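Local coordinates for uncharacterized protein (Bacteroides ovatus, PDB 4E6F) that is of unknown function but belongs to the DUF4468 family, whose domain adopts a TBP-like fold, at residues V25-E30 against V110-I115; K29-P34 against D165-F170; K70-G75 against T100-P105; L94-I99 against K114-Y119. All blocks are in the same frame, centred on the assembly; numbering follows the deposited sequence.

Contact 1. Residues V25-E30 against V110-I115; sequences VVFSKE and VELEKI. With EDO (1,2-ethanediol), chain E.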
loop_
_atom_site.group_PDB
_atom_site.type_symbol
_atom_site.label_atom_id
_atom_site.label_comp_id
_atom_site.label_asym_id
_atom_site.label_seq_id
_atom_site.Cartn_x
_atom_site.Cartn_y
_atom_site.Cartn_z
ATOM N N VAL A 25 3.590 7.886 -7.416
ATOM C CA VAL A 25 3.144 6.505 -7.249
ATOM C C VAL A 25 1.930 6.484 -6.336
ATOM O O VAL A 25 1.987 6.973 -5.194
ATOM C CB VAL A 25 4.274 5.598 -6.719
ATOM C CG1 VAL A 25 3.730 4.216 -6.320
ATOM C CG2 VAL A 25 5.369 5.462 -7.770
ATOM N N VAL A 26 0.828 5.902 -6.828
ATOM C CA VAL A 26 -0.383 5.761 -6.035
ATOM C C VAL A 26 -0.963 4.381 -6.300
ATOM O O VAL A 26 -1.426 4.136 -7.417
ATOM C CB VAL A 26 -1.434 6.852 -6.361
ATOM C CG1 VAL A 26 -2.696 6.678 -5.501
ATOM C CG2 VAL A 26 -0.860 8.262 -6.186
ATOM N N PHE A 27 -0.948 3.486 -5.313
ATOM C CA PHE A 27 -1.650 2.203 -5.480
ATOM C C PHE A 27 -3.097 2.450 -5.117
ATOM O O PHE A 27 -3.360 3.214 -4.192
ATOM C CB PHE A 27 -1.044 1.117 -4.574
ATOM C CG PHE A 27 0.377 0.739 -4.907
ATOM C CD1 PHE A 27 1.447 1.407 -4.323
ATOM C CD2 PHE A 27 0.647 -0.288 -5.809
ATOM C CE1 PHE A 27 2.772 1.051 -4.624
ATOM C CE2 PHE A 27 1.978 -0.646 -6.113
ATOM C CZ PHE A 27 3.027 0.029 -5.519
ATOM N N SER A 28 -4.033 1.854 -5.831
ATOM C CA SER A 28 -5.431 2.103 -5.492
ATOM C C SER A 28 -6.308 0.894 -5.757
ATOM O O SER A 28 -5.999 0.038 -6.602
ATOM C CB SER A 28 -5.976 3.302 -6.255
ATOM O OG SER A 28 -5.986 3.052 -7.648
ATOM N N LYS A 29 -7.419 0.847 -5.029
ATOM C CA LYS A 29 -8.420 -0.184 -5.228
ATOM C C LYS A 29 -9.754 0.385 -4.893
ATOM O O LYS A 29 -9.920 1.080 -3.869
ATOM C CB LYS A 29 -8.141 -1.438 -4.379
ATOM C CG LYS A 29 -9.046 -2.660 -4.704
ATOM C CD LYS A 29 -8.564 -3.433 -5.900
ATOM C CE LYS A 29 -7.427 -4.363 -5.566
ATOM N NZ LYS A 29 -6.845 -4.980 -6.784
ATOM N N GLU A 30 -10.720 0.093 -5.762
ATOM C CA GLU A 30 -12.094 0.487 -5.533
ATOM C C GLU A 30 -12.853 -0.700 -4.982
ATOM O O GLU A 30 -12.590 -1.861 -5.384
ATOM C CB GLU A 30 -12.788 0.969 -6.815
ATOM C CG GLU A 30 -12.312 2.310 -7.340
ATOM C CD GLU A 30 -12.908 2.737 -8.669
ATOM O OE1 GLU A 30 -13.399 1.863 -9.421
ATOM O OE2 GLU A 30 -12.864 3.952 -8.969
ATOM N N VAL A 110 -9.640 3.222 -1.926
ATOM C CA VAL A 110 -8.520 3.191 -0.997
ATOM C C VAL A 110 -7.244 3.458 -1.796
ATOM O O VAL A 110 -6.990 2.773 -2.794
ATOM C CB VAL A 110 -8.415 1.866 -0.196
ATOM C CG1 VAL A 110 -7.223 1.896 0.779
ATOM C CG2 VAL A 110 -9.719 1.574 0.564
ATOM N N GLU A 111 -6.484 4.473 -1.390
ATOM C CA GLU A 111 -5.236 4.811 -2.035
ATOM C C GLU A 111 -4.070 4.712 -1.080
ATOM O O GLU A 111 -4.179 5.121 0.086
ATOM C CB GLU A 111 -5.286 6.244 -2.597
ATOM C CG GLU A 111 -6.311 6.380 -3.714
ATOM C CD GLU A 111 -6.570 7.811 -4.150
ATOM O OE1 GLU A 111 -7.091 8.609 -3.338
ATOM O OE2 GLU A 111 -6.230 8.138 -5.307
ATOM N N LEU A 112 -2.938 4.185 -1.593
ATOM C CA LEU A 112 -1.691 4.106 -0.843
ATOM C C LEU A 112 -0.706 4.998 -1.583
ATOM O O LEU A 112 -0.387 4.739 -2.752
ATOM C CB LEU A 112 -1.199 2.649 -0.723
ATOM C CG LEU A 112 0.123 2.467 -0.005
ATOM C CD1 LEU A 112 -0.031 2.712 1.493
ATOM C CD2 LEU A 112 0.682 1.064 -0.240
ATOM N N GLU A 113 -0.295 6.079 -0.941
ATOM C CA GLU A 113 0.533 7.078 -1.609
ATOM C C GLU A 113 1.614 7.664 -0.721
ATOM O O GLU A 113 1.753 7.265 0.435
ATOM C CB GLU A 113 -0.380 8.202 -2.126
ATOM C CG GLU A 113 -1.243 8.856 -1.046
ATOM C CD GLU A 113 -2.107 10.001 -1.536
ATOM O OE1 GLU A 113 -1.788 10.587 -2.595
ATOM O OE2 GLU A 113 -3.127 10.296 -0.876
ATOM N N LYS A 114 2.414 8.599 -1.290
ATOM C CA LYS A 114 3.504 9.271 -0.590
ATOM C C LYS A 114 4.451 8.224 0.036
ATOM O O LYS A 114 4.837 8.326 1.205
ATOM C CB LYS A 114 2.951 10.256 0.465
ATOM C CG LYS A 114 2.087 11.337 -0.167
ATOM C CD LYS A 114 1.590 12.274 0.919
ATOM C CE LYS A 114 0.629 13.285 0.380
ATOM N NZ LYS A 114 0.173 14.179 1.485
ATOM N N ILE A 115 4.799 7.218 -0.763
ATOM C CA ILE A 115 5.632 6.109 -0.309
ATOM C C ILE A 115 7.100 6.471 -0.398
ATOM O O ILE A 115 7.585 6.853 -1.472
ATOM C CB ILE A 115 5.333 4.857 -1.150
ATOM C CG1 ILE A 115 3.831 4.473 -1.026
ATOM C CG2 ILE A 115 6.286 3.677 -0.749
ATOM C CD1 ILE A 115 3.340 3.477 -2.038
HETATM C C1 EDO E . 4.734 9.776 4.547
HETATM O O1 EDO E . 3.568 9.404 3.827
HETATM C C2 EDO E . 4.448 9.755 6.071
HETATM O O2 EDO E . 4.065 8.447 6.508
HETATM O O HOH W 1 4.351 7.232 -3.643
HETATM O O HOH W 2 2.117 9.501 -4.019
#

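Contact 2. Residues K29-P34 against D165-F170; sequences KEFQIP and DVAVAF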
loop_
_atom_site.group_PDB
_atom_site.type_symbol
_atom_site.label_atom_id
_atom_site.label_comp_id
_atom_site.label_asym_id
_atom_site.label_seq_id
_atom_site.Cartn_x
_atom_site.Cartn_y
_atom_site.Cartn_z
ATOM N N LYS A 29 -7.419 0.847 -5.029
ATOM C CA LYS A 29 -8.420 -0.184 -5.228
ATOM C C LYS A 29 -9.754 0.385 -4.893
ATOM O O LYS A 29 -9.920 1.080 -3.869
ATOM C CB LYS A 29 -8.141 -1.438 -4.379
ATOM C CG LYS A 29 -9.046 -2.660 -4.704
ATOM C CD LYS A 29 -8.564 -3.433 -5.900
ATOM C CE LYS A 29 -7.427 -4.363 -5.566
ATOM N NZ LYS A 29 -6.845 -4.980 -6.784
ATOM N N GLU A 30 -10.720 0.093 -5.762
ATOM C CA GLU A 30 -12.094 0.487 -5.533
ATOM C C GLU A 30 -12.853 -0.700 -4.982
ATOM O O GLU A 30 -12.590 -1.861 -5.384
ATOM C CB GLU A 30 -12.788 0.969 -6.815
ATOM C CG GLU A 30 -12.312 2.310 -7.340
ATOM C CD GLU A 30 -12.908 2.737 -8.669
ATOM O OE1 GLU A 30 -13.399 1.863 -9.421
ATOM O OE2 GLU A 30 -12.864 3.952 -8.969
ATOM N N PHE A 31 -13.795 -0.424 -4.096
ATOM C CA PHE A 31 -14.628 -1.476 -3.512
ATOM C C PHE A 31 -16.072 -1.118 -3.741
ATOM O O PHE A 31 -16.469 0.046 -3.522
ATOM C CB PHE A 31 -14.354 -1.613 -1.991
ATOM C CG PHE A 31 -12.930 -2.011 -1.699
ATOM C CD1 PHE A 31 -11.916 -1.052 -1.662
ATOM C CD2 PHE A 31 -12.590 -3.348 -1.525
ATOM C CE1 PHE A 31 -10.585 -1.430 -1.468
ATOM C CE2 PHE A 31 -11.254 -3.720 -1.295
ATOM C CZ PHE A 31 -10.267 -2.769 -1.306
ATOM N N GLN A 32 -16.858 -2.110 -4.213
ATOM C CA GLN A 32 -18.286 -1.936 -4.403
ATOM C C GLN A 32 -19.004 -2.594 -3.256
ATOM O O GLN A 32 -18.928 -3.820 -3.127
ATOM C CB GLN A 32 -18.737 -2.575 -5.727
ATOM C CG GLN A 32 -18.133 -1.968 -6.980
ATOM C CD GLN A 32 -18.839 -0.666 -7.326
ATOM O OE1 GLN A 32 -20.075 -0.592 -7.454
ATOM N NE2 GLN A 32 -18.063 0.381 -7.492
ATOM N N ILE A 33 -19.684 -1.782 -2.427
ATOM C CA ILE A 33 -20.466 -2.238 -1.273
ATOM C C ILE A 33 -21.846 -1.603 -1.462
ATOM O O ILE A 33 -22.218 -0.662 -0.747
ATOM C CB ILE A 33 -19.767 -1.865 0.076
ATOM C CG1 ILE A 33 -18.217 -1.871 -0.022
ATOM C CG2 ILE A 33 -20.186 -2.849 1.107
ATOM C CD1 ILE A 33 -17.585 -0.481 -0.107
ATOM N N PRO A 34 -22.573 -2.028 -2.530
ATOM C CA PRO A 34 -23.787 -1.311 -2.925
ATOM C C PRO A 34 -24.894 -1.150 -1.916
ATOM O O PRO A 34 -25.642 -0.166 -2.006
ATOM C CB PRO A 34 -24.263 -2.072 -4.165
ATOM C CG PRO A 34 -23.626 -3.420 -4.075
ATOM C CD PRO A 34 -22.270 -3.100 -3.499
ATOM N N ASP A 165 -6.917 -6.677 3.167
ATOM C CA ASP A 165 -7.332 -6.334 4.511
ATOM C C ASP A 165 -8.630 -5.530 4.485
ATOM O O ASP A 165 -9.527 -5.769 5.301
ATOM C CB ASP A 165 -6.229 -5.531 5.203
ATOM C CG ASP A 165 -6.091 -5.891 6.651
ATOM O OD1 ASP A 165 -5.877 -7.096 6.947
ATOM O OD2 ASP A 165 -6.248 -4.992 7.494
ATOM N N VAL A 166 -8.726 -4.580 3.535
ATOM C CA VAL A 166 -9.926 -3.760 3.379
ATOM C C VAL A 166 -11.107 -4.644 2.952
ATOM O O VAL A 166 -12.217 -4.492 3.486
ATOM C CB VAL A 166 -9.702 -2.609 2.379
ATOM C CG1 VAL A 166 -11.018 -1.914 2.027
ATOM C CG2 VAL A 166 -8.649 -1.610 2.890
ATOM N N ALA A 167 -10.884 -5.534 1.953
ATOM C CA ALA A 167 -11.960 -6.413 1.470
ATOM C C ALA A 167 -12.521 -7.238 2.643
ATOM O O ALA A 167 -13.743 -7.390 2.769
ATOM C CB ALA A 167 -11.432 -7.340 0.375
ATOM N N VAL A 168 -11.623 -7.725 3.520
ATOM C CA VAL A 168 -11.999 -8.505 4.718
ATOM C C VAL A 168 -12.804 -7.609 5.689
ATOM O O VAL A 168 -13.802 -8.065 6.265
ATOM C CB VAL A 168 -10.751 -9.146 5.400
ATOM C CG1 VAL A 168 -11.108 -9.804 6.737
ATOM C CG2 VAL A 168 -10.093 -10.160 4.470
ATOM N N ALA A 169 -12.399 -6.331 5.837
ATOM C CA ALA A 169 -13.155 -5.410 6.689
ATOM C C ALA A 169 -14.593 -5.226 6.160
ATOM O O ALA A 169 -15.508 -4.973 6.951
ATOM C CB ALA A 169 -12.452 -4.063 6.772
ATOM N N PHE A 170 -14.787 -5.366 4.825
ATOM C CA PHE A 170 -16.125 -5.237 4.231
ATOM C C PHE A 170 -16.870 -6.572 4.175
ATOM O O PHE A 170 -17.996 -6.608 3.672
ATOM C CB PHE A 170 -16.046 -4.594 2.832
ATOM C CG PHE A 170 -15.769 -3.100 2.843
ATOM C CD1 PHE A 170 -16.616 -2.219 3.524
ATOM C CD2 PHE A 170 -14.705 -2.572 2.126
ATOM C CE1 PHE A 170 -16.366 -0.840 3.528
ATOM C CE2 PHE A 170 -14.470 -1.188 2.100
ATOM C CZ PHE A 170 -15.305 -0.333 2.804
#

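Contact 3. Residues K70-G75 against T100-P105; sequences KGTIAG and TVTCKP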
loop_
_atom_site.group_PDB
_atom_site.type_symbol
_atom_site.label_atom_id
_atom_site.label_comp_id
_atom_site.label_asym_id
_atom_site.label_seq_id
_atom_site.Cartn_x
_atom_site.Cartn_y
_atom_site.Cartn_z
ATOM N N LYS A 70 -17.786 14.606 4.005
ATOM C CA LYS A 70 -17.152 14.283 2.719
ATOM C C LYS A 70 -16.694 12.840 2.608
ATOM O O LYS A 70 -16.241 12.445 1.534
ATOM C CB LYS A 70 -15.963 15.184 2.451
ATOM C CG LYS A 70 -16.337 16.606 2.175
ATOM C CD LYS A 70 -15.103 17.367 1.813
ATOM C CE LYS A 70 -15.404 18.831 1.631
ATOM N NZ LYS A 70 -14.161 19.598 1.372
ATOM N N GLY A 71 -16.823 12.083 3.694
ATOM C CA GLY A 71 -16.455 10.674 3.773
ATOM C C GLY A 71 -14.989 10.423 3.457
ATOM O O GLY A 71 -14.661 9.359 2.926
ATOM N N THR A 72 -14.090 11.385 3.801
ATOM C CA THR A 72 -12.654 11.234 3.536
ATOM C C THR A 72 -11.892 10.964 4.824
ATOM O O THR A 72 -12.201 11.544 5.876
ATOM C CB THR A 72 -12.042 12.438 2.787
ATOM O OG1 THR A 72 -12.436 13.671 3.394
ATOM C CG2 THR A 72 -12.376 12.440 1.295
ATOM N N ILE A 73 -10.912 10.056 4.744
ATOM C CA ILE A 73 -10.088 9.679 5.888
ATOM C C ILE A 73 -8.665 9.565 5.414
ATOM O O ILE A 73 -8.435 8.960 4.353
ATOM C CB ILE A 73 -10.545 8.314 6.479
ATOM C CG1 ILE A 73 -12.073 8.228 6.657
ATOM C CG2 ILE A 73 -9.803 7.986 7.796
ATOM C CD1 ILE A 73 -12.554 6.764 6.618
ATOM N N ALA A 74 -7.711 10.074 6.179
ATOM C CA ALA A 74 -6.321 9.843 5.814
ATOM C C ALA A 74 -5.513 9.508 7.041
ATOM O O ALA A 74 -5.713 10.090 8.111
ATOM C CB ALA A 74 -5.713 11.040 5.103
ATOM N N GLY A 75 -4.574 8.592 6.859
ATOM C CA GLY A 75 -3.679 8.219 7.943
ATOM C C GLY A 75 -2.270 8.096 7.428
ATOM O O GLY A 75 -2.048 8.006 6.209
ATOM N N THR A 100 -5.198 6.911 2.028
ATOM C CA THR A 100 -6.265 7.882 1.779
ATOM C C THR A 100 -7.499 7.109 1.377
ATOM O O THR A 100 -7.452 6.359 0.393
ATOM C CB THR A 100 -5.838 8.871 0.720
ATOM O OG1 THR A 100 -4.672 9.557 1.213
ATOM C CG2 THR A 100 -6.962 9.887 0.369
ATOM N N VAL A 101 -8.599 7.306 2.099
ATOM C CA VAL A 101 -9.856 6.585 1.843
ATOM C C VAL A 101 -10.941 7.587 1.523
ATOM O O VAL A 101 -11.097 8.570 2.254
ATOM C CB VAL A 101 -10.248 5.702 3.057
ATOM C CG1 VAL A 101 -11.623 5.052 2.854
ATOM C CG2 VAL A 101 -9.188 4.639 3.299
ATOM N N THR A 102 -11.681 7.343 0.415
ATOM C CA THR A 102 -12.773 8.207 -0.021
ATOM C C THR A 102 -14.043 7.339 -0.069
ATOM O O THR A 102 -14.093 6.357 -0.824
ATOM C CB THR A 102 -12.445 8.826 -1.389
ATOM O OG1 THR A 102 -11.189 9.519 -1.307
ATOM C CG2 THR A 102 -13.538 9.813 -1.854
ATOM N N CYS A 103 -15.026 7.682 0.748
ATOM C CA CYS A 103 -16.293 6.952 0.883
ATOM C C CYS A 103 -17.407 7.724 0.209
ATOM O O CYS A 103 -17.558 8.928 0.428
ATOM C CB CYS A 103 -16.632 6.702 2.354
ATOM S SG CYS A 103 -15.262 6.027 3.339
ATOM N N LYS A 104 -18.246 7.001 -0.536
ATOM C CA LYS A 104 -19.421 7.542 -1.215
ATOM C C LYS A 104 -20.545 6.552 -0.975
ATOM O O LYS A 104 -20.253 5.427 -0.569
ATOM C CB LYS A 104 -19.145 7.714 -2.724
ATOM C CG LYS A 104 -18.176 8.846 -3.070
ATOM C CD LYS A 104 -17.904 8.888 -4.569
ATOM C CE LYS A 104 -16.884 9.940 -4.947
ATOM N NZ LYS A 104 -16.426 9.779 -6.355
ATOM N N PRO A 105 -21.821 6.879 -1.234
ATOM C CA PRO A 105 -22.852 5.849 -1.057
ATOM C C PRO A 105 -22.541 4.643 -1.935
ATOM O O PRO A 105 -22.355 4.800 -3.140
ATOM C CB PRO A 105 -24.141 6.557 -1.503
ATOM C CG PRO A 105 -23.839 8.043 -1.318
ATOM C CD PRO A 105 -22.397 8.171 -1.671
HETATM O O HOH W 3 -16.803 11.296 -0.770
#

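Contact 4. Residues L94-I99 against K114-Y119; sequences LVNYQI and KIRFTY. With EDO (1,2-ethanediol), chain E.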
loop_
_atom_site.group_PDB
_atom_site.type_symbol
_atom_site.label_atom_id
_atom_site.label_comp_id
_atom_site.label_asym_id
_atom_site.label_seq_id
_atom_site.Cartn_x
_atom_site.Cartn_y
_atom_site.Cartn_z
ATOM N N LEU A 94 12.727 0.430 5.968
ATOM C CA LEU A 94 11.607 1.117 6.599
ATOM C C LEU A 94 10.788 1.676 5.453
ATOM O O LEU A 94 11.346 2.010 4.399
ATOM C CB LEU A 94 12.109 2.252 7.516
ATOM C CG LEU A 94 11.104 2.837 8.499
ATOM C CD1 LEU A 94 10.800 1.835 9.637
ATOM C CD2 LEU A 94 11.617 4.184 9.059
ATOM N N VAL A 95 9.476 1.777 5.631
ATOM C CA VAL A 95 8.623 2.413 4.644
ATOM C C VAL A 95 7.723 3.377 5.390
ATOM O O VAL A 95 7.263 3.049 6.479
ATOM C CB VAL A 95 7.811 1.417 3.758
ATOM C CG1 VAL A 95 6.808 0.601 4.581
ATOM C CG2 VAL A 95 7.093 2.140 2.611
ATOM N N ASN A 96 7.508 4.568 4.826
ATOM C CA ASN A 96 6.545 5.549 5.330
ATOM C C ASN A 96 5.564 5.773 4.227
ATOM O O ASN A 96 5.946 5.797 3.052
ATOM C CB ASN A 96 7.191 6.849 5.765
ATOM C CG ASN A 96 7.909 6.728 7.084
ATOM O OD1 ASN A 96 7.343 6.954 8.185
ATOM N ND2 ASN A 96 9.164 6.331 7.004
ATOM N N TYR A 97 4.285 5.919 4.584
ATOM C CA TYR A 97 3.270 6.054 3.540
ATOM C C TYR A 97 2.047 6.796 4.068
ATOM O O TYR A 97 1.917 6.973 5.279
ATOM C CB TYR A 97 2.839 4.640 3.038
ATOM C CG TYR A 97 2.405 3.699 4.152
ATOM C CD1 TYR A 97 1.105 3.742 4.665
ATOM C CD2 TYR A 97 3.319 2.836 4.758
ATOM C CE1 TYR A 97 0.716 2.913 5.718
ATOM C CE2 TYR A 97 2.931 1.979 5.799
ATOM C CZ TYR A 97 1.627 2.027 6.273
ATOM O OH TYR A 97 1.233 1.211 7.310
ATOM N N GLN A 98 1.115 7.140 3.168
ATOM C CA GLN A 98 -0.169 7.687 3.556
ATOM C C GLN A 98 -1.250 6.791 2.983
ATOM O O GLN A 98 -1.124 6.311 1.849
ATOM C CB GLN A 98 -0.318 9.120 3.028
ATOM C CG GLN A 98 -1.682 9.741 3.365
ATOM C CD GLN A 98 -1.745 11.223 3.057
ATOM O OE1 GLN A 98 -0.800 11.977 3.341
ATOM N NE2 GLN A 98 -2.884 11.652 2.492
ATOM N N ILE A 99 -2.284 6.511 3.798
ATOM C CA ILE A 99 -3.476 5.775 3.342
ATOM C C ILE A 99 -4.561 6.824 3.196
ATOM O O ILE A 99 -4.836 7.528 4.170
ATOM C CB ILE A 99 -3.947 4.675 4.323
ATOM C CG1 ILE A 99 -2.790 3.782 4.769
ATOM C CG2 ILE A 99 -5.096 3.846 3.674
ATOM C CD1 ILE A 99 -3.206 2.777 5.922
ATOM N N LYS A 114 2.414 8.599 -1.290
ATOM C CA LYS A 114 3.504 9.271 -0.590
ATOM C C LYS A 114 4.451 8.224 0.036
ATOM O O LYS A 114 4.837 8.326 1.205
ATOM C CB LYS A 114 2.951 10.256 0.465
ATOM C CG LYS A 114 2.087 11.337 -0.167
ATOM C CD LYS A 114 1.590 12.274 0.919
ATOM C CE LYS A 114 0.629 13.285 0.380
ATOM N NZ LYS A 114 0.173 14.179 1.485
ATOM N N ILE A 115 4.799 7.218 -0.763
ATOM C CA ILE A 115 5.632 6.109 -0.309
ATOM C C ILE A 115 7.100 6.471 -0.398
ATOM O O ILE A 115 7.585 6.853 -1.472
ATOM C CB ILE A 115 5.333 4.857 -1.150
ATOM C CG1 ILE A 115 3.831 4.473 -1.026
ATOM C CG2 ILE A 115 6.286 3.677 -0.749
ATOM C CD1 ILE A 115 3.340 3.477 -2.038
ATOM N N ARG A 116 7.804 6.329 0.730
ATOM C CA ARG A 116 9.234 6.592 0.771
ATOM C C ARG A 116 9.891 5.568 1.664
ATOM O O ARG A 116 9.326 5.137 2.675
ATOM C CB ARG A 116 9.538 8.029 1.224
ATOM C CG ARG A 116 9.031 8.362 2.599
ATOM C CD ARG A 116 9.311 9.819 2.971
ATOM N NE ARG A 116 8.658 10.148 4.237
ATOM C CZ ARG A 116 9.181 9.908 5.434
ATOM N NH1 ARG A 116 10.390 9.366 5.542
ATOM N NH2 ARG A 116 8.499 10.202 6.531
ATOM N N PHE A 117 11.100 5.200 1.291
ATOM C CA PHE A 117 11.872 4.183 1.981
ATOM C C PHE A 117 13.056 4.773 2.692
ATOM O O PHE A 117 13.669 5.727 2.189
ATOM C CB PHE A 117 12.388 3.157 0.963
ATOM C CG PHE A 117 11.322 2.540 0.085
ATOM C CD1 PHE A 117 10.472 1.550 0.581
ATOM C CD2 PHE A 117 11.164 2.951 -1.237
ATOM C CE1 PHE A 117 9.466 0.990 -0.228
ATOM C CE2 PHE A 117 10.171 2.382 -2.054
ATOM C CZ PHE A 117 9.346 1.389 -1.551
ATOM N N THR A 118 13.371 4.208 3.863
ATOM C CA THR A 118 14.560 4.562 4.642
ATOM C C THR A 118 15.285 3.248 4.857
ATOM O O THR A 118 14.821 2.376 5.603
ATOM C CB THR A 118 14.215 5.306 5.925
ATOM O OG1 THR A 118 13.387 6.415 5.590
ATOM C CG2 THR A 118 15.472 5.800 6.653
ATOM N N TYR A 119 16.414 3.102 4.185
ATOM C CA TYR A 119 17.156 1.851 4.156
ATOM C C TYR A 119 18.503 1.987 4.846
ATOM O O TYR A 119 19.254 2.922 4.546
ATOM C CB TYR A 119 17.352 1.470 2.672
ATOM C CG TYR A 119 17.930 0.092 2.423
ATOM C CD1 TYR A 119 17.251 -1.058 2.828
ATOM C CD2 TYR A 119 19.085 -0.070 1.666
ATOM C CE1 TYR A 119 17.755 -2.326 2.556
ATOM C CE2 TYR A 119 19.588 -1.339 1.376
ATOM C CZ TYR A 119 18.899 -2.461 1.794
ATOM O OH TYR A 119 19.389 -3.711 1.488
HETATM C C1 EDO E . 4.734 9.776 4.547
HETATM O O1 EDO E . 3.568 9.404 3.827
HETATM C C2 EDO E . 4.448 9.755 6.071
HETATM O O2 EDO E . 4.065 8.447 6.508
#

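Contact 1. Residues V25-E30 against V110-I115
The Phe27 ring meets the strand across from it with its edge: Ile115 CD1 lies in the ring plane, 3.6 Å from Phe27 CE1, with the two side chains crossing at about a right angle. With CG anti to its own carbonyl carbon (chi1 -65°), the ring rises from the sheet on the same face as Leu112, whose CB sits 4.1 Å from Phe27 CB. That face carries Phe27, Leu112, Val110 and the root of Lys29. On the other, Val26 CG1 leans obliquely on the Glu111 side chain, and Val26 CG2 lies alongside Glu113 CB.

The backbones run antiparallel. Phe27 and Leu112 form a hydrogen-bonded pair, in which Leu112 N gives the straighter bond, to Phe27 O (2.8 Å, 168° at the hydrogen). Lys29 and Val110 pair likewise, Val110 N reaching Lys29 O at 2.9 Å. Past Val26 the strands are bridged by water: Val25 O accepts from two waters, one also taking the N-H of Ile115 and the other that of Lys114, whose backbone has left the extended conformation.

Glu113 OE2 is held by Thr100 OG1 of strand 90-104, the neighbour of strand 107-119 within the antiparallel sheet of this TBP-like domain. Helix 149-169 packs on the apolar face, with Thr155 and Ala159 against Phe27 and Phe158 against Leu112.

Contact 2. Residues K29-P34 against D165-F170
Phe31 carries this contact from the strand side, and its side chain can be followed outward from the backbone. CB, set on the helix side of the strand, touches the Phe170 ring at CE2, 4.1 Å away. CG is anti to the carbonyl carbon (chi1 -62°), which swings the ring in over Val166. Val166 CG1 then sits over one face of that ring as a CH-pi contact, 3.6 Å from the centroid and displaced toward the CZ rim, where Phe31 CZ comes within 3.5 Å of it. Further round, Phe31 CE2 lies 4.0 Å from Ala167 CB. Val166 can present this methyl because CG1 is anti to its own backbone N.

In the TBP-like fold of this domain, a curved antiparallel sheet is backed by helices. Here the outgoing end of strand 24-32 meets the last turn of helix 149-169, where Phe170 N still bonds back to Val166 O. An alanine in place of Phe31 removes the ring face under Val166 CG1 and would probably loosen the packing of the helix end on the strand.

The rings of Phe31 and Phe170 are inclined at 44°, with centroids 5.9 Å apart. Phe170 in turn receives Ile33 over one face: Ile33 CD1 lies 3.8 Å from the Phe170 centroid, only 14° off the ring normal. Ile33 CG1 touches the same ring at Phe170 CD1. Met45 of helix 38-54 also touches Phe170, and Cys108 of strand 107-119 touches both Phe170 and Ile33.

Contact 3. Residues K70-G75 against T100-P105
Val101 O is gripped twice from strand 72-85: the N-H of Ile73 donates to it in the carbonyl plane at 2.9 Å, and Thr72 CA adds a CA-H...O contact at 3.3 Å. Both grips belong to the long beta hairpin of strands 72-85 and 90-104, part of the antiparallel sheet of the TBP-like domain. The return bond in the Ile73-Val101 hydrogen-bonded pair, from Val101 N to Ile73 O, is shorter and nearly straight (2.8 Å, 171°), with the donor almost on the C=O axis.

Where the strand begins, Gly71 and Thr72 both face Asp67 in a G1 beta bulge on the side of strand 62-67. Gly71 has positive phi, and a CB at this position would run into Cys103 O. Its carbonyl accepts from Cys103 N, but that donor stands 28° out of the carbonyl plane. One step further, a water donates to both Lys70 O and Cys103 O, joining two carbonyls that could not bond to each other.

The side chains sort to two faces. Ile73 and Val101 share the buried one, Ile73 CD1 lying 4.2 Å from Val101 CG1, and helix 38-54 covers them with Tyr42 and Thr46 on Ile73 and Met49 on Val101. On the opposite face Thr72 and Thr102 lie side by side. With chi1 at 48°, Thr72 OG1 takes the crowded position between its backbone N and carbonyl carbon, leaving CG2 to meet Thr102 OG1 at 4.1 Å.

Contact 4. Residues L94-I99 against K114-Y119
Four backbone bonds join these strands. Asn96 and Arg116 make the better-aimed pair: Asn96 N reaches Arg116 O at 2.9 Å, nearly along the C=O axis, and Arg116 N answers to Asn96 O. In the Leu94-Thr118 pair both donors stand above the carbonyl planes, Thr118 N by 44° relative to Leu94 O. At the other end ethanediol, probably from the crystallisation liquor, donates through O1 to Lys114 O and through O2 to Tyr97 O.

Lys114, extended beyond CG, runs alongside Gln98 and donates from NZ to Gln98 OE1 at 3.0 Å, out of the amide plane. Gln98 NE2 is taken by Thr100 OG1, so both ends of the amide are held. A leucine in place of Gln98 removes this acceptor and the donor to Thr100, and would probably leave the lysine end looser.

The Arg116 guanidinium lies flat on the Asn96 amide, planes 8° apart, with Asn96 CB 3.6 Å above its centre. On the sheet's opposite side Val95 CG2 meets the Phe117 ring at CE1; it also touches Ile115 CG2 (3.8 Å). Tyr97 OH bonds Glu79 and Asn56. Such cross-strand pairing is that of an antiparallel beta hairpin, here strands 90-104 and 107-119 of the TBP-like domain.

In the fold
From the N terminus, strand 24-32 supplies the first half of both contact 1 and contact 2. Contact 2 closes the longest loop, running to the end of helix 149-169 and tying that helix to the sheet. Contact 1 closes a shorter one to strand 107-119 and encloses contact 3, which pairs strands 72-85 and 90-104. Contact 4 lies wholly within the span of contact 2, but its segments alternate with those of contact 3, so the two cross, and it ends on the same strand as contact 1. Contacts 1, 3 and 4 thus set strands 24-32, 107-119, 90-104 and 72-85 side by side in order, while contacts 2 and 4 lie on opposite sides of the chain's centre.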